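PDB 6L7R: putative spindle pole body component alp6 protein from Chaetomium thermophilum, which probably binds gamma-tubulin and microtubule minus ends as the GCP3 member of the TUBGCP family, the present chain being its N-terminal helical part. Local coordinates for residues N11-L16 with A37-V42; A23-D28 with T33-V38; P49-P54 with I98-H103; L63-L68 with R78-Y83. All coordinates share one frame; numbering follows the deposited sequence.

Contact 1. Residues N11-L16 with A37-V42; sequences NAIDSL and AVFDLV
Ile13 packs against Phe39 and Val42 where helices 6-20 and 29-47 form a helical hairpin, the first two helices of this all-helical N-terminal part. The axes of the two short segments run at 126° to each other and come no closer than 10.5 Å, a separation bridged by side chains. Ile13 CG2 does most of the touching: it lies 3.7 Å from Phe39 CD2 and 3.8 Å from Val42 CG1. With Val42 the meeting is tip to tip, whereas the Phe39 side chain crosses that of Ile13 at about a right angle. CG2 of Ile13 stands anti to its backbone N (CG1 at chi1 -69°), which directs this methyl between the two partners. Cutting Ile13 back to an alanine would probably leave Val42 CG1 without its apolar mate and the Phe39 ring less firmly held. Further out, Arg43 and Leu46 of helix 29-47 also touch Ile13, while Asn10 and Ile17 of helix 6-20 touch Phe39. The backbone carbonyl of Asp14 receives a hydrogen bond from Arg35. At the border of the patch the Asp14 carboxylate, inclined 36° to the Phe39 ring, brings OD1 to 3.6 Å from Phe39 CE2.

Contact 2. Residues A23-D28 with T33-V38; sequences AAAGDD and TRRQAV
A water held by three groups links the loop to the helix: it donates to Ala24 O at 2.8 Å and to Gly26 O at 2.7 Å, and accepts from Arg35 NE at 3.1 Å. One solvent molecule thus ties two loop carbonyls to a helix side chain. It lies at the edge of the Arg35 guanidinium, in its plane. A turn at chi3 (-63°) bends the arginine chain so that NH2 comes 3.7 Å from Ala25 CA, approached obliquely. Arg34 works differently. Its chain is extended from CG to NE and reaches alongside the loop, where NH1 gives Ala23 O a weak hydrogen bond of 3.4 Å, fairly straight at 162° and made near the guanidinium plane. Between the two arginines the buried Ala24 methyl points toward the helix and rests 3.8 Å from Arg35 N, with Ile17 of helix 6-20 also against it. Asp28, at the N-cap position, bonds through OD2 to the backbone N of Ala31. The whole is a surface turn between two helices of a helical hairpin, folded back on the first turns of helix 29-47 and closed by an N-cap.

Contact 3. Residues P49-P54 with I98-H103; sequences PGSNIP and ILYLLH
Ile53 lies over one face of the Tyr100 ring, and this CH-pi pair is the tight part of a small contact that buries 129 Å² in all. Ile53 CD1 sits 3.8 Å from the ring centroid and 24° off the normal, displaced toward the rim on the side of CE2, its closest ring atom at 3.5 Å. The second branch of the isoleucine reaches another part of the ring: CG2 is 3.6 Å from Tyr100 CE1, so both methyls lie on the same face, CD1 over the CE2 side and CG2 over the CE1 side. Tyr100 extends from helix 95-105 with CG anti to the backbone N (chi1 -165°), which sends the ring out to meet the side chain approaching from the opposite direction. The other side of the contact is loose. Ser51 OG stands 3.9 Å from Tyr100 OH, and its hydrogen bond goes instead to an acidic side chain of another protein chain. Ser51 is exposed and only marginal to the contact. Were Tyr100 a serine, Ile53 would probably lose the ring face beneath its methyls, and a gap would open between loop and helix. His59 of helix 59-70 also touches Ile53, placing the contact beside that helix. The arrangement is a connecting loop between helices 29-47 and 59-70, touching the last helix of an all-helical fold through one aliphatic-aromatic pair.

Contact 4. Residues L63-L68 with R78-Y83; sequences LIKRRL and RFSNLY
This is a buried, apolar helix-helix contact between helices 59-70 and 76-88, which follow each other in the chain as a nearly antiparallel hairpin. The short segment axes make an angle of 165° and approach to 10.7 Å, and the Phe79 side chain is the main partner on helix 76-88, touching Ile64, Lys65 and Leu68. Ile64 CG2 lies almost exactly above the centre of its ring, 3.6 Å from the centroid and only 14° off the normal, a CH-pi contact in which all six ring carbons are within about 4.1 Å of the methyl. Tyr83 CB, one helical turn further along the same helix, lies over the opposite face, offset toward the rim. A chi1 of 162° swings the Phe79 ring away from its own backbone N and across to helix 59-70. Leu68 meets the base of the same side chain: its CD1 touches Phe79 CB at 3.5 Å, the two side chains crossing at about a right angle. At the border Lys65 bends its end toward helix 76-88, bringing NZ to the ring edge, 4.2 Å from Phe79 CE2, with Ser80 OG 4.3 Å from the same nitrogen. Helix 95-105 packs beside the pair: Leu99 touches both Ile64 and Tyr83, while His103 lies against Leu63 and Ile64.

How the contacts relate
Contacts 1 and 2 both use helix 29-47 and share Ala37 and Val38; their centres are about 10 Å apart, with a probable hydrogen bond between them. Contact 2 is a surface contact of arginines, carbonyls and a water, whereas contact 1 is partly buried and chiefly apolar. Contact 4, on the opposite side of the chain's centre from both, is buried, while contact 3, like contact 1, is partly buried. Contacts 3 and 4 each rest an isoleucine methyl on an aromatic face, centred in contact 4 but displaced in contact 3. Along the chain contact 4 is nested within the loop closed by contact 3, and the two touch through helix 95-105.

Contact 1. Residues N11-L16 with A37-V42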
# COMPACT_ATOMS: atom_id res chain seq x y z
N ASN A 11 -4.05 12.79 -3.55
CA ASN A 11 -3.27 13.36 -2.45
C ASN A 11 -2.37 12.29 -1.83
O ASN A 11 -1.21 12.57 -1.48
CB ASN A 11 -4.19 13.96 -1.39
CG ASN A 11 -4.88 15.22 -1.86
OD1 ASN A 11 -4.49 15.83 -2.86
ND2 ASN A 11 -5.92 15.63 -1.14
N ALA A 12 -2.88 11.07 -1.70
CA ALA A 12 -2.06 9.98 -1.17
C ALA A 12 -0.94 9.62 -2.14
O ALA A 12 0.19 9.34 -1.73
CB ALA A 12 -2.93 8.76 -0.87
N ILE A 13 -1.24 9.62 -3.45
CA ILE A 13 -0.21 9.32 -4.43
C ILE A 13 0.91 10.35 -4.34
O ILE A 13 2.09 10.00 -4.36
CB ILE A 13 -0.79 9.24 -5.84
CG1 ILE A 13 -1.69 8.00 -5.98
CG2 ILE A 13 0.35 9.20 -6.88
CD1 ILE A 13 -2.56 8.01 -7.25
N ASP A 14 0.55 11.63 -4.24
CA ASP A 14 1.56 12.67 -4.08
C ASP A 14 2.47 12.36 -2.91
O ASP A 14 3.70 12.47 -3.00
CB ASP A 14 0.91 14.04 -3.87
CG ASP A 14 0.17 14.55 -5.08
OD1 ASP A 14 0.48 14.13 -6.22
OD2 ASP A 14 -0.71 15.42 -4.88
N SER A 15 1.88 11.95 -1.78
CA SER A 15 2.66 11.66 -0.59
C SER A 15 3.59 10.48 -0.83
O SER A 15 4.77 10.52 -0.46
CB SER A 15 1.73 11.38 0.59
OG SER A 15 1.08 12.58 0.97
N LEU A 16 3.06 9.40 -1.43
CA LEU A 16 3.86 8.22 -1.73
C LEU A 16 5.06 8.59 -2.59
O LEU A 16 6.19 8.16 -2.33
CB LEU A 16 3.02 7.18 -2.47
CG LEU A 16 2.38 5.94 -1.85
CD1 LEU A 16 2.03 4.98 -2.99
CD2 LEU A 16 3.26 5.27 -0.79
N ALA A 37 6.10 12.56 -14.27
CA ALA A 37 6.25 11.28 -14.97
C ALA A 37 5.90 10.12 -14.05
O ALA A 37 5.28 9.13 -14.48
CB ALA A 37 7.69 11.14 -15.48
N VAL A 38 6.30 10.21 -12.78
CA VAL A 38 5.98 9.15 -11.84
C VAL A 38 4.49 9.14 -11.57
O VAL A 38 3.86 8.08 -11.52
CB VAL A 38 6.79 9.33 -10.54
CG1 VAL A 38 6.40 8.27 -9.53
CG2 VAL A 38 8.27 9.22 -10.84
N PHE A 39 3.89 10.32 -11.42
CA PHE A 39 2.46 10.41 -11.15
C PHE A 39 1.66 9.75 -12.26
O PHE A 39 0.70 9.01 -12.00
CB PHE A 39 2.06 11.88 -10.99
CG PHE A 39 0.63 12.06 -10.58
CD1 PHE A 39 -0.36 12.27 -11.54
CD2 PHE A 39 0.27 12.01 -9.24
CE1 PHE A 39 -1.70 12.44 -11.16
CE2 PHE A 39 -1.07 12.18 -8.86
CZ PHE A 39 -2.05 12.39 -9.82
N ASP A 40 2.06 10.00 -13.51
CA ASP A 40 1.35 9.44 -14.66
C ASP A 40 1.50 7.93 -14.70
O ASP A 40 0.55 7.22 -15.05
CB ASP A 40 1.89 10.07 -15.95
CG ASP A 40 1.42 11.51 -16.14
OD1 ASP A 40 0.95 12.12 -15.15
OD2 ASP A 40 1.55 12.02 -17.27
N LEU A 41 2.68 7.42 -14.35
CA LEU A 41 2.87 5.98 -14.25
C LEU A 41 1.97 5.38 -13.18
O LEU A 41 1.32 4.35 -13.40
CB LEU A 41 4.33 5.66 -13.94
CG LEU A 41 4.58 4.17 -13.71
CD1 LEU A 41 4.39 3.39 -15.00
CD2 LEU A 41 5.97 3.95 -13.14
N VAL A 42 1.92 6.01 -12.00
CA VAL A 42 1.09 5.46 -10.93
C VAL A 42 -0.36 5.41 -11.38
O VAL A 42 -1.05 4.40 -11.19
CB VAL A 42 1.25 6.29 -9.64
CG1 VAL A 42 0.26 5.79 -8.57
CG2 VAL A 42 2.68 6.20 -9.12

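Contact 2. Residues A23-D28 with T33-V38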
# COMPACT_ATOMS: atom_id res chain seq x y z
N ALA A 23 14.37 11.56 -5.67
CA ALA A 23 14.72 12.40 -6.81
C ALA A 23 13.52 13.11 -7.41
O ALA A 23 13.70 14.03 -8.22
CB ALA A 23 15.41 11.57 -7.89
N ALA A 24 12.30 12.69 -7.06
CA ALA A 24 11.08 13.30 -7.56
C ALA A 24 10.42 14.21 -6.53
O ALA A 24 9.33 14.72 -6.78
CB ALA A 24 10.09 12.22 -8.01
N ALA A 25 11.06 14.43 -5.38
CA ALA A 25 10.40 15.09 -4.25
C ALA A 25 10.71 16.58 -4.11
O ALA A 25 10.04 17.25 -3.32
CB ALA A 25 10.78 14.38 -2.94
N GLY A 26 11.68 17.12 -4.85
CA GLY A 26 12.15 18.47 -4.63
C GLY A 26 11.40 19.52 -5.44
O GLY A 26 10.42 19.25 -6.14
N ASP A 27 11.90 20.76 -5.34
CA ASP A 27 11.23 21.93 -5.90
C ASP A 27 11.80 22.40 -7.23
O ASP A 27 11.19 23.27 -7.87
CB ASP A 27 11.27 23.10 -4.90
CG ASP A 27 10.54 22.79 -3.59
OD1 ASP A 27 9.74 21.84 -3.54
OD2 ASP A 27 10.77 23.53 -2.61
N ASP A 28 12.94 21.88 -7.67
CA ASP A 28 13.51 22.32 -8.93
C ASP A 28 12.75 21.71 -10.11
O ASP A 28 11.98 20.76 -9.97
CB ASP A 28 15.00 21.95 -9.00
CG ASP A 28 15.24 20.48 -8.71
OD1 ASP A 28 15.33 20.11 -7.51
OD2 ASP A 28 15.34 19.69 -9.67
N THR A 33 9.47 17.60 -12.92
CA THR A 33 9.18 16.82 -14.12
C THR A 33 9.20 15.33 -13.81
O THR A 33 8.32 14.59 -14.26
CB THR A 33 10.19 17.14 -15.22
OG1 THR A 33 10.07 18.52 -15.57
CG2 THR A 33 9.92 16.29 -16.46
N ARG A 34 10.19 14.88 -13.05
CA ARG A 34 10.20 13.50 -12.58
C ARG A 34 8.92 13.16 -11.82
O ARG A 34 8.31 12.11 -12.07
CB ARG A 34 11.42 13.27 -11.69
CG ARG A 34 12.74 13.50 -12.41
CD ARG A 34 13.92 13.19 -11.50
NE ARG A 34 15.18 13.44 -12.20
CZ ARG A 34 16.14 14.21 -11.72
NH1 ARG A 34 16.01 14.80 -10.54
NH2 ARG A 34 17.26 14.39 -12.41
N ARG A 35 8.47 14.05 -10.93
CA ARG A 35 7.23 13.78 -10.19
C ARG A 35 6.05 13.60 -11.14
O ARG A 35 5.22 12.70 -10.94
CB ARG A 35 6.95 14.91 -9.20
CG ARG A 35 5.55 14.82 -8.59
CD ARG A 35 5.24 15.95 -7.60
NE ARG A 35 6.12 15.90 -6.45
CZ ARG A 35 5.87 15.21 -5.34
NH1 ARG A 35 4.76 14.50 -5.23
NH2 ARG A 35 6.75 15.22 -4.34
N GLN A 36 5.94 14.44 -12.18
CA GLN A 36 4.82 14.29 -13.10
C GLN A 36 4.90 12.95 -13.84
O GLN A 36 3.87 12.28 -14.02
CB GLN A 36 4.79 15.45 -14.09
CG GLN A 36 3.42 15.67 -14.73
CD GLN A 36 2.31 15.82 -13.69
OE1 GLN A 36 2.37 16.70 -12.83
NE2 GLN A 36 1.30 14.96 -13.77
N ALA A 37 6.10 12.56 -14.27
CA ALA A 37 6.25 11.28 -14.97
C ALA A 37 5.90 10.12 -14.05
O ALA A 37 5.28 9.13 -14.48
CB ALA A 37 7.69 11.14 -15.48
N VAL A 38 6.30 10.21 -12.78
CA VAL A 38 5.98 9.15 -11.84
C VAL A 38 4.49 9.14 -11.57
O VAL A 38 3.86 8.08 -11.52
CB VAL A 38 6.79 9.33 -10.54
CG1 VAL A 38 6.40 8.27 -9.53
CG2 VAL A 38 8.27 9.22 -10.84
O HOH W 1 8.71 17.44 -7.09

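Contact 3. Residues P49-P54 with I98-H103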
# COMPACT_ATOMS: atom_id res chain seq x y z
N PRO A 49 -6.32 -3.85 -15.01
CA PRO A 49 -7.44 -4.66 -14.48
C PRO A 49 -7.05 -5.65 -13.38
O PRO A 49 -7.81 -5.82 -12.42
CB PRO A 49 -7.95 -5.39 -15.73
CG PRO A 49 -7.55 -4.50 -16.86
CD PRO A 49 -6.23 -3.92 -16.47
N GLY A 50 -5.90 -6.30 -13.50
CA GLY A 50 -5.51 -7.24 -12.46
C GLY A 50 -6.29 -8.55 -12.51
O GLY A 50 -7.09 -8.80 -13.41
N SER A 51 -6.04 -9.38 -11.50
CA SER A 51 -6.57 -10.73 -11.44
C SER A 51 -7.92 -10.77 -10.72
O SER A 51 -8.36 -9.79 -10.11
CB SER A 51 -5.57 -11.66 -10.74
OG SER A 51 -5.26 -11.20 -9.43
N ASN A 52 -8.58 -11.93 -10.80
CA ASN A 52 -9.81 -12.19 -10.04
C ASN A 52 -9.43 -12.67 -8.65
O ASN A 52 -9.34 -13.88 -8.40
CB ASN A 52 -10.70 -13.23 -10.71
CG ASN A 52 -11.51 -12.67 -11.85
OD1 ASN A 52 -10.97 -12.02 -12.74
ND2 ASN A 52 -12.82 -12.88 -11.81
N ILE A 53 -9.24 -11.74 -7.73
CA ILE A 53 -9.08 -12.10 -6.32
C ILE A 53 -10.47 -12.38 -5.77
O ILE A 53 -11.36 -11.51 -5.88
CB ILE A 53 -8.37 -10.99 -5.54
CG1 ILE A 53 -7.21 -10.42 -6.37
CG2 ILE A 53 -7.86 -11.52 -4.21
CD1 ILE A 53 -6.77 -9.04 -5.95
N PRO A 54 -10.73 -13.57 -5.21
CA PRO A 54 -12.02 -13.84 -4.55
C PRO A 54 -12.16 -13.08 -3.24
O PRO A 54 -11.25 -12.32 -2.90
CB PRO A 54 -11.98 -15.35 -4.31
CG PRO A 54 -10.52 -15.69 -4.25
CD PRO A 54 -9.86 -14.75 -5.22
N ILE A 98 -6.19 -5.19 2.22
CA ILE A 98 -4.94 -4.77 2.86
C ILE A 98 -4.05 -5.98 3.09
O ILE A 98 -2.84 -5.93 2.84
CB ILE A 98 -5.23 -4.00 4.16
CG1 ILE A 98 -6.25 -2.89 3.87
CG2 ILE A 98 -3.93 -3.42 4.69
CD1 ILE A 98 -6.94 -2.28 5.08
N LEU A 99 -4.63 -7.10 3.51
CA LEU A 99 -3.83 -8.31 3.69
C LEU A 99 -3.32 -8.83 2.35
O LEU A 99 -2.20 -9.35 2.27
CB LEU A 99 -4.64 -9.38 4.41
CG LEU A 99 -4.85 -9.12 5.91
CD1 LEU A 99 -5.75 -10.18 6.46
CD2 LEU A 99 -3.51 -9.15 6.64
N TYR A 100 -4.12 -8.70 1.30
CA TYR A 100 -3.64 -9.07 -0.03
C TYR A 100 -2.43 -8.23 -0.41
O TYR A 100 -1.43 -8.76 -0.93
CB TYR A 100 -4.75 -8.90 -1.07
CG TYR A 100 -4.43 -9.59 -2.37
CD1 TYR A 100 -4.62 -10.95 -2.52
CD2 TYR A 100 -3.92 -8.88 -3.45
CE1 TYR A 100 -4.33 -11.60 -3.69
CE2 TYR A 100 -3.61 -9.53 -4.64
CZ TYR A 100 -3.83 -10.88 -4.75
OH TYR A 100 -3.54 -11.55 -5.92
N LEU A 101 -2.48 -6.93 -0.13
CA LEU A 101 -1.34 -6.06 -0.41
C LEU A 101 -0.10 -6.55 0.31
O LEU A 101 0.97 -6.68 -0.29
CB LEU A 101 -1.66 -4.62 0.01
CG LEU A 101 -0.43 -3.71 0.03
CD1 LEU A 101 0.01 -3.39 -1.40
CD2 LEU A 101 -0.67 -2.44 0.83
N LEU A 102 -0.21 -6.82 1.62
CA LEU A 102 0.95 -7.32 2.36
C LEU A 102 1.48 -8.62 1.77
O LEU A 102 2.70 -8.78 1.60
CB LEU A 102 0.59 -7.50 3.84
CG LEU A 102 0.16 -6.23 4.56
CD1 LEU A 102 0.01 -6.48 6.06
CD2 LEU A 102 1.15 -5.11 4.34
N HIS A 103 0.59 -9.56 1.43
CA HIS A 103 1.06 -10.81 0.83
C HIS A 103 1.85 -10.54 -0.45
O HIS A 103 2.88 -11.19 -0.69
CB HIS A 103 -0.12 -11.72 0.52
CG HIS A 103 0.22 -12.85 -0.41
ND1 HIS A 103 0.89 -13.98 0.00
CD2 HIS A 103 -0.02 -13.00 -1.73
CE1 HIS A 103 1.05 -14.79 -1.03
NE2 HIS A 103 0.51 -14.22 -2.09

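Contact 4. Residues L63-L68 with R78-Y83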
# COMPACT_ATOMS: atom_id res chain seq x y z
N LEU A 63 -3.23 -17.43 2.05
CA LEU A 63 -1.99 -17.27 1.30
C LEU A 63 -0.84 -16.89 2.21
O LEU A 63 0.29 -17.38 2.06
CB LEU A 63 -2.16 -16.22 0.20
CG LEU A 63 -2.92 -16.61 -1.08
CD1 LEU A 63 -3.17 -15.38 -1.93
CD2 LEU A 63 -2.15 -17.65 -1.86
N ILE A 64 -1.10 -16.00 3.18
CA ILE A 64 -0.04 -15.57 4.09
C ILE A 64 0.39 -16.72 5.00
O ILE A 64 1.58 -16.93 5.22
CB ILE A 64 -0.51 -14.35 4.91
CG1 ILE A 64 -0.64 -13.12 4.00
CG2 ILE A 64 0.45 -14.08 6.06
CD1 ILE A 64 -1.30 -11.93 4.68
N LYS A 65 -0.58 -17.48 5.53
CA LYS A 65 -0.22 -18.58 6.41
C LYS A 65 0.64 -19.61 5.69
O LYS A 65 1.69 -20.02 6.20
CB LYS A 65 -1.49 -19.23 6.98
CG LYS A 65 -1.32 -19.77 8.40
CD LYS A 65 -2.49 -20.66 8.81
CE LYS A 65 -3.83 -20.02 8.49
NZ LYS A 65 -4.05 -18.72 9.19
N ARG A 66 0.22 -20.03 4.50
CA ARG A 66 0.99 -21.05 3.79
C ARG A 66 2.35 -20.53 3.38
O ARG A 66 3.33 -21.29 3.34
CB ARG A 66 0.21 -21.57 2.58
CG ARG A 66 -0.70 -22.76 2.90
CD ARG A 66 -0.02 -23.77 3.82
NE ARG A 66 -0.72 -25.05 3.86
CZ ARG A 66 -1.31 -25.56 4.93
NH1 ARG A 66 -1.30 -24.90 6.08
NH2 ARG A 66 -1.92 -26.74 4.86
N ARG A 67 2.45 -19.24 3.07
CA ARG A 67 3.75 -18.62 2.85
C ARG A 67 4.61 -18.71 4.11
O ARG A 67 5.79 -19.08 4.04
CB ARG A 67 3.56 -17.17 2.41
CG ARG A 67 4.77 -16.27 2.59
CD ARG A 67 5.49 -16.03 1.28
NE ARG A 67 6.55 -15.04 1.42
CZ ARG A 67 7.44 -14.76 0.48
NH1 ARG A 67 7.40 -15.41 -0.68
NH2 ARG A 67 8.37 -13.84 0.69
N LEU A 68 4.03 -18.41 5.27
CA LEU A 68 4.78 -18.37 6.53
C LEU A 68 5.20 -19.75 7.05
O LEU A 68 6.00 -19.81 7.98
CB LEU A 68 3.97 -17.67 7.63
CG LEU A 68 3.85 -16.15 7.53
CD1 LEU A 68 3.03 -15.60 8.68
CD2 LEU A 68 5.23 -15.50 7.49
N ARG A 78 1.89 -16.44 15.64
CA ARG A 78 1.75 -15.02 15.93
C ARG A 78 0.92 -14.31 14.86
O ARG A 78 0.07 -13.48 15.18
CB ARG A 78 3.13 -14.37 16.07
CG ARG A 78 3.08 -12.88 16.34
CD ARG A 78 4.25 -12.41 17.21
NE ARG A 78 5.56 -12.63 16.60
CZ ARG A 78 6.28 -11.69 16.00
NH1 ARG A 78 5.83 -10.45 15.91
NH2 ARG A 78 7.47 -12.00 15.48
N PHE A 79 1.15 -14.64 13.58
CA PHE A 79 0.32 -14.03 12.54
C PHE A 79 -1.14 -14.42 12.72
O PHE A 79 -2.03 -13.58 12.54
CB PHE A 79 0.78 -14.44 11.15
CG PHE A 79 -0.28 -14.21 10.11
CD1 PHE A 79 -0.52 -12.92 9.63
CD2 PHE A 79 -1.08 -15.25 9.67
CE1 PHE A 79 -1.53 -12.69 8.70
CE2 PHE A 79 -2.09 -15.02 8.75
CZ PHE A 79 -2.31 -13.74 8.26
N SER A 80 -1.40 -15.69 13.02
CA SER A 80 -2.78 -16.15 13.17
C SER A 80 -3.49 -15.40 14.29
O SER A 80 -4.67 -15.04 14.16
CB SER A 80 -2.78 -17.65 13.43
OG SER A 80 -4.10 -18.16 13.41
N ASN A 81 -2.80 -15.15 15.40
CA ASN A 81 -3.41 -14.36 16.47
C ASN A 81 -3.60 -12.91 16.05
O ASN A 81 -4.62 -12.29 16.37
CB ASN A 81 -2.56 -14.47 17.74
CG ASN A 81 -2.53 -15.88 18.31
OD1 ASN A 81 -3.38 -16.71 17.98
ND2 ASN A 81 -1.54 -16.16 19.16
N LEU A 82 -2.63 -12.34 15.33
CA LEU A 82 -2.79 -10.98 14.83
C LEU A 82 -3.98 -10.87 13.88
O LEU A 82 -4.78 -9.92 13.96
CB LEU A 82 -1.51 -10.51 14.13
CG LEU A 82 -0.30 -10.21 15.02
CD1 LEU A 82 0.99 -10.16 14.21
CD2 LEU A 82 -0.51 -8.91 15.76
N TYR A 83 -4.13 -11.85 12.98
CA TYR A 83 -5.24 -11.84 12.03
C TYR A 83 -6.58 -11.85 12.75
O TYR A 83 -7.51 -11.13 12.37
CB TYR A 83 -5.15 -13.05 11.09
CG TYR A 83 -6.32 -13.17 10.13
CD1 TYR A 83 -6.53 -12.22 9.13
CD2 TYR A 83 -7.22 -14.23 10.22
CE1 TYR A 83 -7.61 -12.32 8.25
CE2 TYR A 83 -8.29 -14.34 9.34
CZ TYR A 83 -8.48 -13.38 8.36
OH TYR A 83 -9.54 -13.49 7.50